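Local coordinates for aminodeoxyfutalosine deaminase (Deinococcus radiodurans, PDB 2IMR), which deaminates aminodeoxyfutalosine to futalosine with the help of one zinc ion per subunit, a step of menaquinone biosynthesis, at residues D103-E108 and I152-E157; L112-W117 and H244-E249; S169-F174 and G234-I239; P179-A184 and L266-L271. All blocks are in the same frame, centred on the assembly; numbering follows the deposited sequence.

Contact 1: D103-E108 and I152-E157; sequences DMSAYE and IVWAPE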
loop_
_atom_site.group_PDB
_atom_site.type_symbol
_atom_site.label_atom_id
_atom_site.label_comp_id
_atom_site.label_asym_id
_atom_site.label_seq_id
_atom_site.Cartn_x
_atom_site.Cartn_y
_atom_site.Cartn_z
ATOM N N ASP A 103 -5.348 9.209 8.884
ATOM C CA ASP A 103 -5.047 10.057 10.033
ATOM C C ASP A 103 -3.564 9.847 10.325
ATOM O O ASP A 103 -3.040 8.744 10.146
ATOM C CB ASP A 103 -5.916 9.703 11.263
ATOM C CG ASP A 103 -5.336 8.577 12.119
ATOM O OD1 ASP A 103 -5.352 7.405 11.681
ATOM O OD2 ASP A 103 -4.874 8.868 13.247
ATOM N N MET A 104 -2.880 10.911 10.732
ATOM C CA MET A 104 -1.455 10.824 11.042
ATOM C C MET A 104 -1.134 11.643 12.281
ATOM O O MET A 104 -2.017 12.259 12.882
ATOM C CB MET A 104 -0.606 11.329 9.866
ATOM C CG MET A 104 -0.774 10.533 8.573
ATOM S SD MET A 104 0.280 11.126 7.215
ATOM C CE MET A 104 1.877 10.451 7.701
ATOM N N SER A 105 0.139 11.652 12.656
ATOM C CA SER A 105 0.579 12.388 13.826
ATOM C C SER A 105 1.769 13.276 13.509
ATOM O O SER A 105 2.568 12.968 12.625
ATOM C CB SER A 105 0.964 11.412 14.937
ATOM O OG SER A 105 1.524 12.097 16.043
ATOM N N ALA A 106 1.882 14.388 14.229
ATOM C CA ALA A 106 3.006 15.283 14.030
ATOM C C ALA A 106 4.248 14.479 14.404
ATOM O O ALA A 106 5.339 14.717 13.890
ATOM C CB ALA A 106 2.877 16.504 14.932
ATOM N N TYR A 107 4.062 13.514 15.299
ATOM C CA TYR A 107 5.158 12.668 15.754
ATOM C C TYR A 107 5.819 11.886 14.622
ATOM O O TYR A 107 7.043 11.838 14.535
ATOM C CB TYR A 107 4.672 11.688 16.828
ATOM C CG TYR A 107 4.162 12.344 18.098
ATOM C CD1 TYR A 107 4.963 13.233 18.821
ATOM C CD2 TYR A 107 2.880 12.076 18.577
ATOM C CE1 TYR A 107 4.494 13.840 19.992
ATOM C CE2 TYR A 107 2.401 12.678 19.745
ATOM C CZ TYR A 107 3.212 13.558 20.445
ATOM O OH TYR A 107 2.734 14.158 21.593
ATOM N N GLU A 108 5.029 11.272 13.745
ATOM C CA GLU A 108 5.646 10.508 12.674
ATOM C C GLU A 108 6.296 11.404 11.618
ATOM O O GLU A 108 7.186 10.961 10.898
ATOM C CB GLU A 108 4.645 9.507 12.059
ATOM C CG GLU A 108 3.401 10.081 11.430
ATOM C CD GLU A 108 2.335 9.015 11.194
ATOM O OE1 GLU A 108 2.645 7.959 10.587
ATOM O OE2 GLU A 108 1.182 9.233 11.614
ATOM N N ILE A 152 -3.240 2.800 7.448
ATOM C CA ILE A 152 -2.395 2.844 8.624
ATOM C C ILE A 152 -3.081 3.819 9.574
ATOM O O ILE A 152 -3.358 4.962 9.204
ATOM C CB ILE A 152 -0.985 3.362 8.289
ATOM C CG1 ILE A 152 -0.360 2.506 7.180
ATOM C CG2 ILE A 152 -0.112 3.344 9.548
ATOM C CD1 ILE A 152 -0.358 1.009 7.470
ATOM N N VAL A 153 -3.356 3.360 10.792
ATOM C CA VAL A 153 -4.040 4.169 11.797
ATOM C C VAL A 153 -3.125 4.563 12.947
ATOM O O VAL A 153 -2.382 3.730 13.475
ATOM C CB VAL A 153 -5.244 3.399 12.406
ATOM C CG1 VAL A 153 -5.952 4.268 13.434
ATOM C CG2 VAL A 153 -6.205 2.975 11.315
ATOM N N TRP A 154 -3.195 5.829 13.346
ATOM C CA TRP A 154 -2.386 6.323 14.450
ATOM C C TRP A 154 -3.197 6.489 15.733
ATOM O O TRP A 154 -2.930 5.830 16.740
ATOM C CB TRP A 154 -1.740 7.665 14.098
ATOM C CG TRP A 154 -0.991 8.268 15.263
ATOM C CD1 TRP A 154 -1.503 9.069 16.250
ATOM C CD2 TRP A 154 0.384 8.047 15.599
ATOM N NE1 TRP A 154 -0.527 9.357 17.180
ATOM C CE2 TRP A 154 0.640 8.742 16.804
ATOM C CE3 TRP A 154 1.425 7.328 14.999
ATOM C CZ2 TRP A 154 1.897 8.738 17.421
ATOM C CZ3 TRP A 154 2.676 7.323 15.611
ATOM C CH2 TRP A 154 2.899 8.025 16.810
ATOM N N ALA A 155 -4.188 7.372 15.700
ATOM C CA ALA A 155 -4.999 7.627 16.889
ATOM C C ALA A 155 -5.991 6.516 17.200
ATOM O O ALA A 155 -6.764 6.110 16.344
ATOM C CB ALA A 155 -5.744 8.961 16.738
ATOM N N PRO A 156 -5.978 6.010 18.443
ATOM C CA PRO A 156 -6.901 4.944 18.842
ATOM C C PRO A 156 -8.369 5.303 18.563
ATOM O O PRO A 156 -9.162 4.450 18.163
ATOM C CB PRO A 156 -6.617 4.790 20.332
ATOM C CG PRO A 156 -5.145 5.065 20.411
ATOM C CD PRO A 156 -4.992 6.278 19.507
ATOM N N GLU A 157 -8.729 6.565 18.772
ATOM C CA GLU A 157 -10.103 6.998 18.535
ATOM C C GLU A 157 -10.473 6.909 17.061
ATOM O O GLU A 157 -11.640 6.739 16.716
ATOM C CB GLU A 157 -10.316 8.421 19.064
ATOM C CG GLU A 157 -10.569 8.455 20.564
ATOM C CD GLU A 157 -10.922 9.836 21.084
ATOM O OE1 GLU A 157 -11.750 10.525 20.448
ATOM O OE2 GLU A 157 -10.380 10.223 22.138
HETATM O O HOH W 1 -5.750 6.173 9.316
#
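I152 and D103 share a water, which lies 2.7 Å from I152 O and takes a weak bond from D103 N. The I152 side chain leans on the zinc ligands H99 and H101, a place for aliphatic bulk. V153, the last strand residue, brings CA and CG1 against D103 OD1. The two following amides are held by the D103 carboxylate. W154 N bonds to D103 OD1 at 3.1 Å, met on the syn side but 20° out of the carboxylate plane, and A155 N bonds almost straight (176°) to the syn lone pair of D103 OD2 at 3.0 Å. Aspartate suits this place because its two oxygens can take adjacent N-H groups where strand gives way to helix. W154 CG stands anti to the backbone N (chi1 175°), and S105 CB lies over one face of the indole, 3.3 Å from the centroid of its five-membered ring, a CH-pi contact. Y107 CD2 touches CZ2 of the same indole. E108 OE2 takes S105 N at 2.8 Å through its anti lone pair. S105 and E108 thereby form a capping box at the start of helix 106-111, fastened to the C-terminal end of a strand in the amidohydrolase barrel, beside the zinc site.

Contact 2: L112-W117 and H244-E249; sequences LPYFQW and HPTELE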
loop_
_atom_site.group_PDB
_atom_site.type_symbol
_atom_site.label_atom_id
_atom_site.label_comp_id
_atom_site.label_asym_id
_atom_site.label_seq_id
_atom_site.Cartn_x
_atom_site.Cartn_y
_atom_site.Cartn_z
ATOM N N LEU A 112 10.766 11.604 10.847
ATOM C CA LEU A 112 11.359 11.410 9.525
ATOM C C LEU A 112 11.861 12.711 8.886
ATOM O O LEU A 112 11.089 13.476 8.304
ATOM C CB LEU A 112 10.336 10.727 8.611
ATOM C CG LEU A 112 9.714 9.449 9.193
ATOM C CD1 LEU A 112 8.800 8.793 8.161
ATOM C CD2 LEU A 112 10.817 8.482 9.607
ATOM N N PRO A 113 13.175 12.966 8.975
ATOM C CA PRO A 113 13.825 14.159 8.430
ATOM C C PRO A 113 13.480 14.525 6.989
ATOM O O PRO A 113 13.220 15.693 6.695
ATOM C CB PRO A 113 15.309 13.847 8.604
ATOM C CG PRO A 113 15.321 13.061 9.871
ATOM C CD PRO A 113 14.162 12.111 9.660
ATOM N N TYR A 114 13.470 13.539 6.095
ATOM C CA TYR A 114 13.184 13.820 4.693
ATOM C C TYR A 114 11.777 14.335 4.416
ATOM O O TYR A 114 11.524 14.904 3.352
ATOM C CB TYR A 114 13.507 12.600 3.819
ATOM C CG TYR A 114 12.832 11.317 4.222
ATOM C CD1 TYR A 114 11.609 10.947 3.663
ATOM C CD2 TYR A 114 13.426 10.455 5.148
ATOM C CE1 TYR A 114 10.996 9.755 4.006
ATOM C CE2 TYR A 114 12.817 9.255 5.504
ATOM C CZ TYR A 114 11.600 8.912 4.925
ATOM O OH TYR A 114 10.988 7.727 5.262
ATOM N N PHE A 115 10.857 14.146 5.358
ATOM C CA PHE A 115 9.511 14.670 5.173
ATOM C C PHE A 115 9.604 16.183 5.354
ATOM O O PHE A 115 8.923 16.949 4.675
ATOM C CB PHE A 115 8.537 14.100 6.209
ATOM C CG PHE A 115 7.762 12.908 5.725
ATOM C CD1 PHE A 115 8.408 11.714 5.422
ATOM C CD2 PHE A 115 6.382 12.978 5.579
ATOM C CE1 PHE A 115 7.691 10.605 4.985
ATOM C CE2 PHE A 115 5.653 11.873 5.138
ATOM C CZ PHE A 115 6.312 10.683 4.842
ATOM N N GLN A 116 10.461 16.597 6.281
ATOM C CA GLN A 116 10.663 18.009 6.580
ATOM C C GLN A 116 11.338 18.741 5.423
ATOM O O GLN A 116 11.104 19.933 5.209
ATOM C CB GLN A 116 11.521 18.154 7.840
ATOM C CG GLN A 116 10.959 17.452 9.070
ATOM C CD GLN A 116 9.574 17.947 9.435
ATOM O OE1 GLN A 116 9.347 19.153 9.556
ATOM N NE2 GLN A 116 8.639 17.017 9.617
ATOM N N TRP A 117 12.175 18.029 4.677
ATOM C CA TRP A 117 12.882 18.638 3.559
ATOM C C TRP A 117 11.943 19.059 2.434
ATOM O O TRP A 117 12.329 19.825 1.551
ATOM C CB TRP A 117 13.961 17.687 3.027
ATOM C CG TRP A 117 14.951 17.271 4.082
ATOM C CD1 TRP A 117 15.249 17.943 5.234
ATOM C CD2 TRP A 117 15.768 16.091 4.085
ATOM N NE1 TRP A 117 16.193 17.254 5.955
ATOM C CE2 TRP A 117 16.531 16.114 5.274
ATOM C CE3 TRP A 117 15.928 15.015 3.201
ATOM C CZ2 TRP A 117 17.441 15.101 5.603
ATOM C CZ3 TRP A 117 16.834 14.004 3.530
ATOM C CH2 TRP A 117 17.577 14.057 4.721
ATOM N N HIS A 244 13.477 6.208 1.708
ATOM C CA HIS A 244 14.402 7.236 1.228
ATOM C C HIS A 244 15.832 6.683 1.171
ATOM O O HIS A 244 16.208 5.841 1.982
ATOM C CB HIS A 244 14.326 8.450 2.167
ATOM C CG HIS A 244 14.915 9.705 1.602
ATOM N ND1 HIS A 244 16.246 10.033 1.738
ATOM C CD2 HIS A 244 14.351 10.710 0.890
ATOM C CE1 HIS A 244 16.477 11.187 1.134
ATOM N NE2 HIS A 244 15.344 11.617 0.612
ATOM N N PRO A 245 16.643 7.138 0.199
ATOM C CA PRO A 245 18.015 6.628 0.114
ATOM C C PRO A 245 18.852 6.809 1.378
ATOM O O PRO A 245 19.743 6.005 1.654
ATOM C CB PRO A 245 18.597 7.376 -1.092
ATOM C CG PRO A 245 17.778 8.630 -1.164
ATOM C CD PRO A 245 16.385 8.130 -0.860
ATOM N N THR A 246 18.566 7.857 2.147
ATOM C CA THR A 246 19.312 8.114 3.372
ATOM C C THR A 246 19.069 7.044 4.444
ATOM O O THR A 246 19.813 6.960 5.424
ATOM C CB THR A 246 18.988 9.516 3.940
ATOM O OG1 THR A 246 17.571 9.703 3.997
ATOM C CG2 THR A 246 19.600 10.598 3.054
ATOM N N GLU A 247 18.032 6.229 4.263
ATOM C CA GLU A 247 17.756 5.154 5.212
ATOM C C GLU A 247 18.764 4.037 4.943
ATOM O O GLU A 247 19.365 3.476 5.866
ATOM C CB GLU A 247 16.330 4.616 5.038
ATOM C CG GLU A 247 15.994 3.474 6.005
ATOM C CD GLU A 247 14.628 2.859 5.750
ATOM O OE1 GLU A 247 13.713 3.605 5.347
ATOM O OE2 GLU A 247 14.467 1.636 5.967
ATOM N N LEU A 248 18.958 3.716 3.667
ATOM C CA LEU A 248 19.916 2.675 3.304
ATOM C C LEU A 248 21.317 3.115 3.735
ATOM O O LEU A 248 22.122 2.308 4.205
ATOM C CB LEU A 248 19.891 2.439 1.792
ATOM C CG LEU A 248 20.964 1.508 1.222
ATOM C CD1 LEU A 248 20.807 0.098 1.785
ATOM C CD2 LEU A 248 20.849 1.498 -0.294
ATOM N N GLU A 249 21.595 4.405 3.582
ATOM C CA GLU A 249 22.899 4.945 3.952
ATOM C C GLU A 249 23.237 4.761 5.433
ATOM O O GLU A 249 24.335 4.312 5.768
ATOM C CB GLU A 249 22.986 6.431 3.604
ATOM C CG GLU A 249 24.392 7.005 3.777
ATOM C CD GLU A 249 24.484 8.478 3.425
ATOM O OE1 GLU A 249 23.631 8.972 2.655
ATOM O OE2 GLU A 249 25.425 9.142 3.908
HETATM O O HOH W 2 13.344 6.175 4.529
#
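The imidazole of H244 lies between two groups: Y114 CB covers one face and P245 CD the opposite one, while T246 CA stands at its edge in plane. H244 CB in turn sits over the centre of the Y114 ring, 3.6 Å above it, with L112 CB on the far face. Y114, H244 and W117 make an aromatic cluster joining helix 113-116 to the start of helix 245-253. The Y114 and H244 rings form an offset stack, planes 17° apart and centroids 4.7 Å apart, the side chains sliding past each other in opposite directions. W117 adds an offset edge-to-face contact, its CZ3 edge 3.7 Å from H244 CE1 with the planes at 72°. Histidine suits the N-cap position because it can stack and still cap: H244 ND1 accepts from T246 N at 3.2 Å, the donor tilted 22° from the ring plane. Tyrosine extends the contact toward the active site, since its hydroxyl bonds to E243, probably the proton donor. Y114 OH also accepts a weak bond from a water that receives H244 N and donates to E247 OE1. H244 ND1 also lies 2.6 Å from T246 OG1, in a hydrogen bond within the same cap.

Contact 3: S169-F174 and G234-I239; sequences SGTLYF and GLPLQI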
loop_
_atom_site.group_PDB
_atom_site.type_symbol
_atom_site.label_atom_id
_atom_site.label_comp_id
_atom_site.label_asym_id
_atom_site.label_seq_id
_atom_site.Cartn_x
_atom_site.Cartn_y
_atom_site.Cartn_z
ATOM N N SER A 169 -13.768 -1.687 3.416
ATOM C CA SER A 169 -13.335 -3.074 3.329
ATOM C C SER A 169 -11.813 -3.069 3.190
ATOM O O SER A 169 -11.236 -2.152 2.602
ATOM C CB SER A 169 -13.985 -3.791 2.139
ATOM O OG SER A 169 -13.351 -3.473 0.917
ATOM N N GLY A 170 -11.167 -4.084 3.750
ATOM C CA GLY A 170 -9.719 -4.159 3.680
ATOM C C GLY A 170 -9.111 -4.414 5.043
ATOM O O GLY A 170 -9.626 -5.223 5.818
ATOM N N THR A 171 -8.017 -3.722 5.344
ATOM C CA THR A 171 -7.341 -3.881 6.621
ATOM C C THR A 171 -6.974 -2.539 7.242
ATOM O O THR A 171 -6.531 -1.628 6.546
ATOM C CB THR A 171 -6.033 -4.680 6.456
ATOM O OG1 THR A 171 -6.324 -5.956 5.873
ATOM C CG2 THR A 171 -5.347 -4.872 7.804
ATOM N N LEU A 172 -7.159 -2.432 8.554
ATOM C CA LEU A 172 -6.805 -1.225 9.300
ATOM C C LEU A 172 -5.626 -1.616 10.187
ATOM O O LEU A 172 -5.794 -2.376 11.145
ATOM C CB LEU A 172 -7.973 -0.763 10.180
ATOM C CG LEU A 172 -9.287 -0.480 9.450
ATOM C CD1 LEU A 172 -10.349 -0.059 10.461
ATOM C CD2 LEU A 172 -9.070 0.605 8.400
ATOM N N TYR A 173 -4.442 -1.109 9.852
ATOM C CA TYR A 173 -3.216 -1.406 10.589
ATOM C C TYR A 173 -2.923 -0.362 11.670
ATOM O O TYR A 173 -2.790 0.828 11.367
ATOM C CB TYR A 173 -2.026 -1.442 9.628
ATOM C CG TYR A 173 -2.166 -2.373 8.440
ATOM C CD1 TYR A 173 -1.655 -3.671 8.476
ATOM C CD2 TYR A 173 -2.757 -1.929 7.255
ATOM C CE1 TYR A 173 -1.719 -4.498 7.358
ATOM C CE2 TYR A 173 -2.830 -2.744 6.135
ATOM C CZ TYR A 173 -2.307 -4.024 6.188
ATOM O OH TYR A 173 -2.354 -4.812 5.063
ATOM N N PHE A 174 -2.798 -0.811 12.917
ATOM C CA PHE A 174 -2.506 0.091 14.033
ATOM C C PHE A 174 -1.006 0.354 14.029
ATOM O O PHE A 174 -0.209 -0.568 14.159
ATOM C CB PHE A 174 -2.937 -0.548 15.360
ATOM C CG PHE A 174 -2.837 0.373 16.548
ATOM C CD1 PHE A 174 -3.315 1.680 16.476
ATOM C CD2 PHE A 174 -2.299 -0.077 17.751
ATOM C CE1 PHE A 174 -3.261 2.526 17.585
ATOM C CE2 PHE A 174 -2.238 0.760 18.870
ATOM C CZ PHE A 174 -2.721 2.065 18.787
ATOM N N GLY A 234 -2.366 -14.230 13.667
ATOM C CA GLY A 234 -2.916 -14.120 12.330
ATOM C C GLY A 234 -3.257 -12.691 11.939
ATOM O O GLY A 234 -4.206 -12.462 11.193
ATOM N N LEU A 235 -2.492 -11.725 12.443
ATOM C CA LEU A 235 -2.732 -10.320 12.117
ATOM C C LEU A 235 -1.830 -9.868 10.972
ATOM O O LEU A 235 -0.615 -10.042 11.027
ATOM C CB LEU A 235 -2.463 -9.432 13.335
ATOM C CG LEU A 235 -3.418 -9.515 14.526
ATOM C CD1 LEU A 235 -2.874 -8.670 15.661
ATOM C CD2 LEU A 235 -4.803 -9.033 14.116
ATOM N N PRO A 236 -2.413 -9.285 9.912
ATOM C CA PRO A 236 -1.575 -8.834 8.801
ATOM C C PRO A 236 -0.621 -7.730 9.252
ATOM O O PRO A 236 -0.913 -6.985 10.193
ATOM C CB PRO A 236 -2.597 -8.361 7.763
ATOM C CG PRO A 236 -3.770 -7.957 8.586
ATOM C CD PRO A 236 -3.837 -9.053 9.627
ATOM N N LEU A 237 0.529 -7.649 8.592
ATOM C CA LEU A 237 1.541 -6.654 8.923
ATOM C C LEU A 237 1.920 -5.792 7.730
ATOM O O LEU A 237 1.865 -6.237 6.587
ATOM C CB LEU A 237 2.826 -7.339 9.411
ATOM C CG LEU A 237 2.933 -8.009 10.782
ATOM C CD1 LEU A 237 4.153 -8.928 10.790
ATOM C CD2 LEU A 237 3.050 -6.958 11.870
ATOM N N GLN A 238 2.291 -4.547 8.015
ATOM C CA GLN A 238 2.785 -3.617 7.002
ATOM C C GLN A 238 3.889 -2.823 7.684
ATOM O O GLN A 238 3.698 -2.292 8.784
ATOM C CB GLN A 238 1.694 -2.676 6.473
ATOM C CG GLN A 238 1.141 -3.118 5.117
ATOM C CD GLN A 238 0.323 -2.042 4.408
ATOM O OE1 GLN A 238 0.695 -0.871 4.395
ATOM N NE2 GLN A 238 -0.784 -2.446 3.792
ATOM N N ILE A 239 5.052 -2.779 7.044
ATOM C CA ILE A 239 6.214 -2.059 7.563
ATOM C C ILE A 239 6.755 -1.169 6.438
ATOM O O ILE A 239 6.911 -1.634 5.308
ATOM C CB ILE A 239 7.354 -3.043 7.974
ATOM C CG1 ILE A 239 6.816 -4.118 8.921
ATOM C CG2 ILE A 239 8.500 -2.274 8.644
ATOM C CD1 ILE A 239 7.818 -5.221 9.222
HETATM O O HOH W 3 -0.309 -6.777 5.132
#
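Between Y173 OH and L237 O a single water bridges the two segments, donating to the carbonyl oxygen at 2.7 Å and lying 2.8 Å from the hydroxyl. It ties a side chain of strand 170-176 to the backbone leading into strand 238-241. The Y173 ring is enclosed on both faces. T171 CG2, two residues earlier, lies over its centre, while on the opposite face Q238 CG makes a CH-pi contact 4.0 Å from the centroid. The Q238 side chain crosses the tyrosine at about a right angle, its amide plane turned 49° from the ring. P236 O meets the ring edge near CD1, and P236 CG packs 3.6 Å from T171 CG2, whose position anti to the backbone N points the methyl at the proline. Threonine suits this place because its methyl serves the packing while its hydroxyl bonds to R207 and to V395 O. Glutamine suits position 238 for a similar reason: its aliphatic stem covers the ring, and its amide works beyond, with NE2 bonding A98 O and OE1 accepting from H99 ND1. H99 is a zinc ligand, so Q238 lies in the second shell, consistent with its helping to fix the rotation of that imidazole.

Contact 4: P179-A184 and L266-L271; sequences PFPDKA and LYPHTL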
loop_
_atom_site.group_PDB
_atom_site.type_symbol
_atom_site.label_atom_id
_atom_site.label_comp_id
_atom_site.label_asym_id
_atom_site.label_seq_id
_atom_site.Cartn_x
_atom_site.Cartn_y
_atom_site.Cartn_z
ATOM N N PRO A 179 11.613 3.693 19.130
ATOM C CA PRO A 179 12.969 3.181 18.901
ATOM C C PRO A 179 13.831 2.829 20.115
ATOM O O PRO A 179 14.981 2.422 19.949
ATOM C CB PRO A 179 13.594 4.284 18.063
ATOM C CG PRO A 179 13.005 5.525 18.700
ATOM C CD PRO A 179 11.547 5.146 18.876
ATOM N N PHE A 180 13.281 2.974 21.319
ATOM C CA PHE A 180 14.022 2.688 22.552
ATOM C C PHE A 180 13.859 1.247 23.039
ATOM O O PHE A 180 12.797 0.862 23.519
ATOM C CB PHE A 180 13.571 3.651 23.652
ATOM C CG PHE A 180 13.809 5.095 23.324
ATOM C CD1 PHE A 180 15.061 5.665 23.508
ATOM C CD2 PHE A 180 12.782 5.880 22.811
ATOM C CE1 PHE A 180 15.292 7.002 23.185
ATOM C CE2 PHE A 180 13.001 7.217 22.485
ATOM C CZ PHE A 180 14.258 7.778 22.673
ATOM N N PRO A 181 14.925 0.434 22.932
ATOM C CA PRO A 181 14.888 -0.967 23.364
ATOM C C PRO A 181 14.301 -1.192 24.758
ATOM O O PRO A 181 13.543 -2.138 24.970
ATOM C CB PRO A 181 16.356 -1.389 23.287
ATOM C CG PRO A 181 16.866 -0.585 22.143
ATOM C CD PRO A 181 16.255 0.782 22.401
ATOM N N ASP A 182 14.649 -0.321 25.701
ATOM C CA ASP A 182 14.168 -0.462 27.075
ATOM C C ASP A 182 12.664 -0.272 27.227
ATOM O O ASP A 182 12.073 -0.737 28.201
ATOM C CB ASP A 182 14.901 0.516 28.003
ATOM C CG ASP A 182 16.396 0.280 28.029
ATOM O OD1 ASP A 182 16.813 -0.895 27.964
ATOM O OD2 ASP A 182 17.158 1.266 28.128
ATOM N N LYS A 183 12.046 0.405 26.266
ATOM C CA LYS A 183 10.606 0.645 26.313
ATOM C C LYS A 183 9.809 -0.400 25.536
ATOM O O LYS A 183 8.583 -0.409 25.585
ATOM C CB LYS A 183 10.291 2.038 25.758
ATOM C CG LYS A 183 10.501 3.175 26.743
ATOM C CD LYS A 183 11.885 3.161 27.358
ATOM C CE LYS A 183 12.008 4.236 28.434
ATOM N NZ LYS A 183 13.365 4.241 29.055
ATOM N N ALA A 184 10.503 -1.287 24.836
ATOM C CA ALA A 184 9.844 -2.305 24.027
ATOM C C ALA A 184 8.754 -3.123 24.717
ATOM O O ALA A 184 7.628 -3.194 24.222
ATOM C CB ALA A 184 10.890 -3.244 23.422
ATOM N N LEU A 266 14.112 12.125 20.229
ATOM C CA LEU A 266 13.203 11.083 19.751
ATOM C C LEU A 266 13.834 9.711 19.530
ATOM O O LEU A 266 13.122 8.741 19.263
ATOM C CB LEU A 266 12.547 11.523 18.439
ATOM C CG LEU A 266 11.829 12.873 18.378
ATOM C CD1 LEU A 266 11.115 12.994 17.034
ATOM C CD2 LEU A 266 10.830 12.990 19.512
ATOM N N TYR A 267 15.155 9.622 19.650
ATOM C CA TYR A 267 15.853 8.357 19.412
ATOM C C TYR A 267 17.010 8.089 20.370
ATOM O O TYR A 267 17.505 8.996 21.033
ATOM C CB TYR A 267 16.510 8.350 18.023
ATOM C CG TYR A 267 15.622 8.437 16.808
ATOM C CD1 TYR A 267 15.172 9.667 16.323
ATOM C CD2 TYR A 267 15.303 7.288 16.091
ATOM C CE1 TYR A 267 14.427 9.742 15.137
ATOM C CE2 TYR A 267 14.566 7.349 14.915
ATOM C CZ TYR A 267 14.132 8.574 14.442
ATOM O OH TYR A 267 13.402 8.609 13.279
ATOM N N PRO A 268 17.451 6.821 20.444
ATOM C CA PRO A 268 18.581 6.463 21.302
ATOM C C PRO A 268 19.750 7.218 20.656
ATOM O O PRO A 268 19.610 7.737 19.547
ATOM C CB PRO A 268 18.698 4.956 21.101
ATOM C CG PRO A 268 17.271 4.543 20.941
ATOM C CD PRO A 268 16.725 5.613 20.007
ATOM N N HIS A 269 20.901 7.270 21.315
ATOM C CA HIS A 269 22.035 8.010 20.777
ATOM C C HIS A 269 22.684 7.449 19.507
ATOM O O HIS A 269 23.333 8.189 18.770
ATOM C CB HIS A 269 23.089 8.187 21.873
ATOM C CG HIS A 269 22.613 9.006 23.036
ATOM N ND1 HIS A 269 22.462 10.374 22.972
ATOM C CD2 HIS A 269 22.244 8.645 24.288
ATOM C CE1 HIS A 269 22.025 10.823 24.136
ATOM N NE2 HIS A 269 21.885 9.793 24.953
ATOM N N THR A 270 22.511 6.156 19.248
ATOM C CA THR A 270 23.088 5.537 18.052
ATOM C C THR A 270 22.069 4.621 17.386
ATOM O O THR A 270 21.191 4.077 18.051
ATOM C CB THR A 270 24.321 4.666 18.383
ATOM O OG1 THR A 270 23.922 3.586 19.234
ATOM C CG2 THR A 270 25.403 5.493 19.078
ATOM N N LEU A 271 22.198 4.445 16.076
ATOM C CA LEU A 271 21.291 3.565 15.353
ATOM C C LEU A 271 21.535 2.142 15.848
ATOM O O LEU A 271 20.613 1.335 15.932
ATOM C CB LEU A 271 21.554 3.640 13.847
ATOM C CG LEU A 271 20.696 2.725 12.965
ATOM C CD1 LEU A 271 19.219 3.055 13.137
ATOM C CD2 LEU A 271 21.118 2.893 11.508
#
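P179 and F180 face Y267 and P268 where two irregular loops approach, the CA atoms of P179 and Y267 5.9 Å apart and those of F180 and P268 6.0 Å. Neither loop has regular secondary structure at the meeting point. The first then turns through P181-K183, which have helical backbone angles, and K183 N bonds back to F180 O at 2.9 Å just before helix 184-199. The second is drawn out at Y267 and P268 and reaches helix 271-275 at T270, its N-cap. Prolines suit such a place: their rings pack firmly, and they bring no backbone N-H of their own that would need a partner. P268 carries much of the contact. P268 CD lies over one face of the F180 ring, offset toward the rim, in a CH-pi contact 4.1 Å from the centroid, while P268 CG touches F180 CD1 at 3.6 Å and also comes against P179 O. F180 CG lies anti to the carbonyl carbon (chi1 -61°). F180 CE1 is 3.5 Å from Y267 C, laying the far end of the ring against the backbone of L266 and Y267. P179 CG abuts L266 O at 3.3 Å and also Y267 CD2, its ring and the tyrosine side chain crossing at about a right angle. The phenol ring of Y267 meets W259 edge-to-face, and its hydroxyl bonds to A111 O. The whole is proline-aromatic packing between two loops of the amidohydrolase barrel, one after strand 170-176, the other after helix 245-253, with the Y267 side chain about 6 Å, at the nearest atoms, from that of H213, which probably binds substrate.

Contacts 1 and 3 share one sheet: strands 149-153 and 170-176 are neighbours, and V153 N lies 2.7 Å from Y173 O in a probable hydrogen bond. Both come near the metal, the side chain of I152 being about 5 Å and that of Q238 about 6 Å from the zinc ion at their nearest atoms. Contact 2 adjoins contact 1 in sequence through helices 106-111 and 113-116, yet the two do not otherwise touch; its Y114 lies by E243, the side chain about 9 Å from the zinc at the nearest atoms. In the more peripheral contact 4 the Y267 side chain is about 14 Å from the metal, likewise measured; the centre of contact 4 is about 18 Å from that of contact 2.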